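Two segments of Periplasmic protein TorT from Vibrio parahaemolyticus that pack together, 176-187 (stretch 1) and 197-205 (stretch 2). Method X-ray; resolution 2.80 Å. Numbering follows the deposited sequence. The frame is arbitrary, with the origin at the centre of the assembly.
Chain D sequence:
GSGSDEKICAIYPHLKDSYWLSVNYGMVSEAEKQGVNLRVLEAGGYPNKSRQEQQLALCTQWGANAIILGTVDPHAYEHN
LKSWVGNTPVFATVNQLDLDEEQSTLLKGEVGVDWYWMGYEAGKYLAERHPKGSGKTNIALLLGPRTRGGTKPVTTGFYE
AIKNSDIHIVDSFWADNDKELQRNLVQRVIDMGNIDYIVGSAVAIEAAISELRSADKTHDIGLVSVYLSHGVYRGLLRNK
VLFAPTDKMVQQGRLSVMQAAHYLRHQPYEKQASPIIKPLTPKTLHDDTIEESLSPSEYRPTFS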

ATOM      1  N   ASP D 176      11.288 -19.121   1.569  1.00 69.06           N
ATOM      2  CA  ASP D 176      10.576 -19.016   0.310  1.00 71.07           C
ATOM      3  C   ASP D 176      11.452 -18.371  -0.769  1.00 71.14           C
ATOM      4  O   ASP D 176      12.437 -17.696  -0.471  1.00 71.07           O
ATOM      5  CB  ASP D 176       9.289 -18.222   0.527  1.00 73.19           C
ATOM      6  CG  ASP D 176       8.457 -18.771   1.685  1.00 75.64           C
ATOM      7  OD1 ASP D 176       8.172 -19.990   1.706  1.00 75.03           O
ATOM      8  OD2 ASP D 176       8.081 -17.983   2.578  1.00 77.02           O
ATOM      9  N   ASN D 177      11.106 -18.581  -2.031  1.00 71.46           N
ATOM     10  CA  ASN D 177      11.920 -18.013  -3.090  1.00 71.73           C
ATOM     11  C   ASN D 177      11.583 -16.578  -3.426  1.00 69.52           C
ATOM     12  O   ASN D 177      11.184 -16.251  -4.539  1.00 69.26           O
ATOM     13  CB  ASN D 177      11.871 -18.891  -4.345  1.00 74.74           C
ATOM     14  CG  ASN D 177      12.529 -20.248  -4.124  1.00 77.92           C
ATOM     15  OD1 ASN D 177      13.637 -20.338  -3.576  1.00 76.79           O
ATOM     16  ND2 ASN D 177      11.849 -21.311  -4.548  1.00 79.86           N
ATOM     17  N   ASP D 178      11.751 -15.725  -2.429  1.00 68.01           N
ATOM     18  CA  ASP D 178      11.534 -14.296  -2.574  1.00 67.22           C
ATOM     19  C   ASP D 178      12.966 -13.771  -2.620  1.00 63.44           C
ATOM     20  O   ASP D 178      13.799 -14.189  -1.822  1.00 62.31           O
ATOM     21  CB  ASP D 178      10.815 -13.755  -1.338  1.00 71.72           C
ATOM     22  CG  ASP D 178      10.407 -12.298  -1.478  1.00 76.49           C
ATOM     23  OD1 ASP D 178      11.247 -11.450  -1.875  1.00 79.12           O
ATOM     24  OD2 ASP D 178       9.232 -11.998  -1.170  1.00 79.79           O
ATOM     25  N   LYS D 179      13.267 -12.867  -3.535  1.00 60.84           N
ATOM     26  CA  LYS D 179      14.628 -12.365  -3.610  1.00 61.45           C
ATOM     27  C   LYS D 179      15.100 -11.830  -2.254  1.00 61.08           C
ATOM     28  O   LYS D 179      16.193 -12.175  -1.787  1.00 60.13           O
ATOM     29  CB  LYS D 179      14.730 -11.282  -4.681  1.00 62.83           C
ATOM     30  CG  LYS D 179      16.134 -11.099  -5.254  1.00 64.99           C
ATOM     31  CD  LYS D 179      16.091 -10.209  -6.490  1.00 67.26           C
ATOM     32  CE  LYS D 179      17.472  -9.830  -6.982  1.00 69.66           C
ATOM     33  NZ  LYS D 179      17.381  -8.795  -8.061  1.00 70.56           N
ATOM     34  N   GLU D 180      14.260 -11.019  -1.613  1.00 59.62           N
ATOM     35  CA  GLU D 180      14.594 -10.443  -0.312  1.00 58.67           C
ATOM     36  C   GLU D 180      14.844 -11.429   0.827  1.00 58.21           C
ATOM     37  O   GLU D 180      15.761 -11.235   1.628  1.00 56.47           O
ATOM     38  CB  GLU D 180      13.518  -9.453   0.108  1.00 59.17           C
ATOM     39  CG  GLU D 180      13.515  -8.182  -0.717  1.00 62.10           C
ATOM     40  CD  GLU D 180      14.922  -7.630  -0.980  1.00 62.68           C
ATOM     41  OE1 GLU D 180      15.740  -7.552  -0.031  1.00 60.50           O
ATOM     42  OE2 GLU D 180      15.202  -7.265  -2.147  1.00 62.75           O
ATOM     43  N   LEU D 181      14.029 -12.476   0.908  1.00 58.16           N
ATOM     44  CA  LEU D 181      14.186 -13.479   1.958  1.00 59.04           C
ATOM     45  C   LEU D 181      15.473 -14.265   1.730  1.00 58.71           C
ATOM     46  O   LEU D 181      16.135 -14.698   2.682  1.00 56.74           O
ATOM     47  CB  LEU D 181      13.001 -14.449   1.953  1.00 61.59           C
ATOM     48  CG  LEU D 181      11.596 -13.855   1.876  1.00 62.33           C
ATOM     49  CD1 LEU D 181      10.577 -14.980   1.981  1.00 62.04           C
ATOM     50  CD2 LEU D 181      11.401 -12.840   2.995  1.00 63.90           C
ATOM     51  N   GLN D 182      15.810 -14.457   0.453  1.00 58.50           N
ATOM     52  CA  GLN D 182      17.021 -15.181   0.072  1.00 57.85           C
ATOM     53  C   GLN D 182      18.240 -14.279   0.274  1.00 56.50           C
ATOM     54  O   GLN D 182      19.276 -14.725   0.772  1.00 53.67           O
ATOM     55  CB  GLN D 182      16.944 -15.631  -1.396  1.00 57.30           C
ATOM     56  CG  GLN D 182      15.976 -16.780  -1.675  1.00 55.85           C
ATOM     57  CD  GLN D 182      16.280 -18.023  -0.850  1.00 55.75           C
ATOM     58  OE1 GLN D 182      17.434 -18.447  -0.738  1.00 54.91           O
ATOM     59  NE2 GLN D 182      15.237 -18.623  -0.278  1.00 53.74           N
ATOM     60  N   ARG D 183      18.103 -13.008  -0.109  1.00 56.14           N
ATOM     61  CA  ARG D 183      19.194 -12.052   0.049  1.00 55.92           C
ATOM     62  C   ARG D 183      19.637 -12.127   1.487  1.00 55.24           C
ATOM     63  O   ARG D 183      20.827 -12.234   1.788  1.00 54.14           O
ATOM     64  CB  ARG D 183      18.741 -10.621  -0.254  1.00 55.49           C
ATOM     65  CG  ARG D 183      19.834  -9.597   0.025  1.00 56.82           C
ATOM     66  CD  ARG D 183      19.383  -8.165  -0.210  1.00 57.22           C
ATOM     67  NE  ARG D 183      19.539  -7.741  -1.600  1.00 59.71           N
ATOM     68  CZ  ARG D 183      18.753  -8.132  -2.595  1.00 59.94           C
ATOM     69  NH1 ARG D 183      17.750  -8.966  -2.357  1.00 62.51           N
ATOM     70  NH2 ARG D 183      18.962  -7.681  -3.823  1.00 57.49           N
ATOM     71  N   ASN D 184      18.653 -12.060   2.374  1.00 55.56           N
ATOM     72  CA  ASN D 184      18.896 -12.133   3.804  1.00 55.73           C
ATOM     73  C   ASN D 184      19.652 -13.431   4.115  1.00 53.64           C
ATOM     74  O   ASN D 184      20.571 -13.452   4.932  1.00 51.39           O
ATOM     75  CB  ASN D 184      17.558 -12.086   4.550  1.00 58.89           C
ATOM     76  CG  ASN D 184      17.725 -12.158   6.051  1.00 61.96           C
ATOM     77  OD1 ASN D 184      18.218 -11.221   6.685  1.00 65.68           O
ATOM     78  ND2 ASN D 184      17.323 -13.283   6.631  1.00 63.70           N
ATOM     79  N   LEU D 185      19.267 -14.513   3.447  1.00 52.45           N
ATOM     80  CA  LEU D 185      19.927 -15.794   3.660  1.00 52.97           C
ATOM     81  C   LEU D 185      21.359 -15.807   3.134  1.00 51.16           C
ATOM     82  O   LEU D 185      22.239 -16.473   3.685  1.00 49.02           O
ATOM     83  CB  LEU D 185      19.135 -16.916   2.993  1.00 56.39           C
ATOM     84  CG  LEU D 185      17.927 -17.416   3.776  1.00 59.37           C
ATOM     85  CD1 LEU D 185      17.381 -18.676   3.108  1.00 60.35           C
ATOM     86  CD2 LEU D 185      18.347 -17.715   5.210  1.00 59.52           C
ATOM     87  N   VAL D 186      21.590 -15.068   2.060  1.00 49.57           N
ATOM     88  CA  VAL D 186      22.913 -15.002   1.473  1.00 48.44           C
ATOM     89  C   VAL D 186      23.819 -14.202   2.394  1.00 49.20           C
ATOM     90  O   VAL D 186      24.932 -14.629   2.706  1.00 47.90           O
ATOM     91  CB  VAL D 186      22.866 -14.335   0.074  1.00 47.73           C
ATOM     92  CG1 VAL D 186      24.261 -13.956  -0.369  1.00 48.04           C
ATOM     93  CG2 VAL D 186      22.242 -15.284  -0.940  1.00 46.89           C
ATOM     94  N   GLN D 187      23.318 -13.045   2.834  1.00 50.92           N
ATOM     95  CA  GLN D 187      24.062 -12.147   3.717  1.00 51.74           C
ATOM     96  C   GLN D 187      24.534 -12.905   4.936  1.00 52.98           C
ATOM     97  O   GLN D 187      25.702 -12.811   5.313  1.00 55.01           O
ATOM     98  CB  GLN D 187      23.198 -10.960   4.153  1.00 50.89           C
ATOM     99  CG  GLN D 187      22.565 -10.187   3.006  1.00 51.83           C
ATOM    100  CD  GLN D 187      21.651  -9.067   3.491  1.00 55.09           C
ATOM    101  OE1 GLN D 187      20.980  -9.198   4.529  1.00 54.50           O
ATOM    102  NE2 GLN D 187      21.604  -7.965   2.733  1.00 52.74           N
ATOM    103  N   TYR D 197      31.662 -22.061  -1.593  1.00 75.04           N
ATOM    104  CA  TYR D 197      30.611 -21.991  -2.612  1.00 72.43           C
ATOM    105  C   TYR D 197      29.216 -21.879  -2.008  1.00 70.74           C
ATOM    106  O   TYR D 197      28.984 -22.245  -0.850  1.00 71.03           O
ATOM    107  CB  TYR D 197      30.601 -23.247  -3.493  1.00 71.92           C
ATOM    108  CG  TYR D 197      31.885 -23.557  -4.207  1.00 71.06           C
ATOM    109  CD1 TYR D 197      32.666 -24.646  -3.825  1.00 70.91           C
ATOM    110  CD2 TYR D 197      32.305 -22.787  -5.286  1.00 70.98           C
ATOM    111  CE1 TYR D 197      33.836 -24.964  -4.505  1.00 71.94           C
ATOM    112  CE2 TYR D 197      33.473 -23.091  -5.975  1.00 71.67           C
ATOM    113  CZ  TYR D 197      34.235 -24.181  -5.583  1.00 72.71           C
ATOM    114  OH  TYR D 197      35.377 -24.494  -6.286  1.00 72.95           O
ATOM    115  N   ILE D 198      28.294 -21.379  -2.824  1.00 68.84           N
ATOM    116  CA  ILE D 198      26.892 -21.262  -2.455  1.00 66.76           C
ATOM    117  C   ILE D 198      26.117 -21.918  -3.597  1.00 65.61           C
ATOM    118  O   ILE D 198      26.215 -21.500  -4.756  1.00 63.76           O
ATOM    119  CB  ILE D 198      26.388 -19.797  -2.366  1.00 67.00           C
ATOM    120  CG1 ILE D 198      27.137 -19.010  -1.301  1.00 66.98           C
ATOM    121  CG2 ILE D 198      24.911 -19.790  -2.007  1.00 65.08           C
ATOM    122  CD1 ILE D 198      26.743 -17.533  -1.294  1.00 67.31           C
ATOM    123  N   VAL D 199      25.371 -22.965  -3.276  1.00 64.40           N
ATOM    124  CA  VAL D 199      24.547 -23.629  -4.273  1.00 63.32           C
ATOM    125  C   VAL D 199      23.100 -23.428  -3.864  1.00 61.15           C
ATOM    126  O   VAL D 199      22.673 -23.895  -2.806  1.00 59.76           O
ATOM    127  CB  VAL D 199      24.853 -25.139  -4.379  1.00 64.30           C
ATOM    128  CG1 VAL D 199      26.202 -25.330  -5.008  1.00 66.92           C
ATOM    129  CG2 VAL D 199      24.830 -25.794  -3.015  1.00 64.79           C
ATOM    130  N   GLY D 200      22.352 -22.704  -4.688  1.00 59.01           N
ATOM    131  CA  GLY D 200      20.961 -22.466  -4.364  1.00 58.39           C
ATOM    132  C   GLY D 200      20.073 -22.191  -5.559  1.00 57.13           C
ATOM    133  O   GLY D 200      20.470 -22.413  -6.703  1.00 58.53           O
ATOM    134  N   SER D 201      18.868 -21.700  -5.288  1.00 54.78           N
ATOM    135  CA  SER D 201      17.902 -21.395  -6.334  1.00 52.58           C
ATOM    136  C   SER D 201      18.383 -20.287  -7.241  1.00 51.21           C
ATOM    137  O   SER D 201      19.315 -19.558  -6.915  1.00 51.37           O
ATOM    138  CB  SER D 201      16.590 -20.964  -5.710  1.00 54.23           C
ATOM    139  OG  SER D 201      16.809 -19.865  -4.840  1.00 56.59           O
ATOM    140  N   ALA D 202      17.745 -20.141  -8.387  1.00 49.73           N
ATOM    141  CA  ALA D 202      18.169 -19.085  -9.277  1.00 50.50           C
ATOM    142  C   ALA D 202      17.947 -17.785  -8.531  1.00 50.71           C
ATOM    143  O   ALA D 202      18.650 -16.802  -8.759  1.00 52.26           O
ATOM    144  CB  ALA D 202      17.362 -19.106 -10.563  1.00 49.32           C
ATOM    145  N   VAL D 203      16.963 -17.796  -7.637  1.00 50.32           N
ATOM    146  CA  VAL D 203      16.626 -16.626  -6.834  1.00 48.41           C
ATOM    147  C   VAL D 203      17.816 -16.347  -5.918  1.00 45.87           C
ATOM    148  O   VAL D 203      18.417 -15.273  -5.970  1.00 44.36           O
ATOM    149  CB  VAL D 203      15.321 -16.885  -5.994  1.00 50.22           C
ATOM    150  CG1 VAL D 203      15.071 -15.755  -4.990  1.00 46.99           C
ATOM    151  CG2 VAL D 203      14.134 -17.011  -6.933  1.00 50.96           C
ATOM    152  N   ALA D 204      18.168 -17.325  -5.097  1.00 42.44           N
ATOM    153  CA  ALA D 204      19.291 -17.153  -4.196  1.00 44.15           C
ATOM    154  C   ALA D 204      20.514 -16.631  -4.962  1.00 46.05           C
ATOM    155  O   ALA D 204      20.997 -15.525  -4.695  1.00 46.03           O
ATOM    156  CB  ALA D 204      19.616 -18.469  -3.514  1.00 42.49           C
ATOM    157  N   ILE D 205      20.997 -17.421  -5.923  1.00 46.51           N
ATOM    158  CA  ILE D 205      22.163 -17.041  -6.708  1.00 45.67           C
ATOM    159  C   ILE D 205      22.052 -15.630  -7.269  1.00 46.29           C
ATOM    160  O   ILE D 205      22.989 -14.854  -7.128  1.00 49.29           O
ATOM    161  CB  ILE D 205      22.463 -18.073  -7.858  1.00 46.16           C
ATOM    162  CG1 ILE D 205      23.416 -19.160  -7.346  1.00 43.75           C
ATOM    163  CG2 ILE D 205      23.097 -17.380  -9.082  1.00 41.99           C
ATOM    164  CD1 ILE D 205      22.827 -20.085  -6.300  1.00 46.42           C
TER

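How do the two backbones meet? Stretch 1 runs from a short loop into a helix beginning at K179; stretch 2 is a strand, 197-200, that turns at S201 into a helix. The approach is closest where the two helices begin: the CA atoms of Q182 and A204 lie 5.2 Å apart, those of K179 and V203 5.7 Å. A204 contributes a methyl group, its CB 3.5 Å from Q182 OE1.

What does V203 do at this junction? It gives up more surface than any other residue here, 83 Å², and its CA-to-CB bond points toward stretch 1. V203 CG1 rests against Q182 CG at 3.6 Å and K179 CA at 3.7 Å, while V203 CG2 lies 3.9 Å from N177 CB. The contact is van der Waals packing on the first helical turn and the loop before it; the K179 side chain leads its end away, leaving its backbone against the valine.

How does V186 extend the contact? One turn beyond Q182, its CA-to-CB bond points toward stretch 2. V186 CG2 is 4.0 Å from A204 O, and V186 CG1 reaches I198 CD1 at 4.5 Å, a loose apolar contact that brings the strand into the packing.

Where does polar chemistry enter? A single hydrogen bond crosses between the stretches, from S201 OG to N177 OD1 at 3.4 Å, and it is weak. S201 OG also caps its own helix, accepting from A204 N at 2.9 Å, so one hydroxyl serves as both donor and acceptor. Q182 bonds within its own stretch: Q182 NE2 donates to D176 O at 3.0 Å, nearly straight, tying the side chain back to the loop.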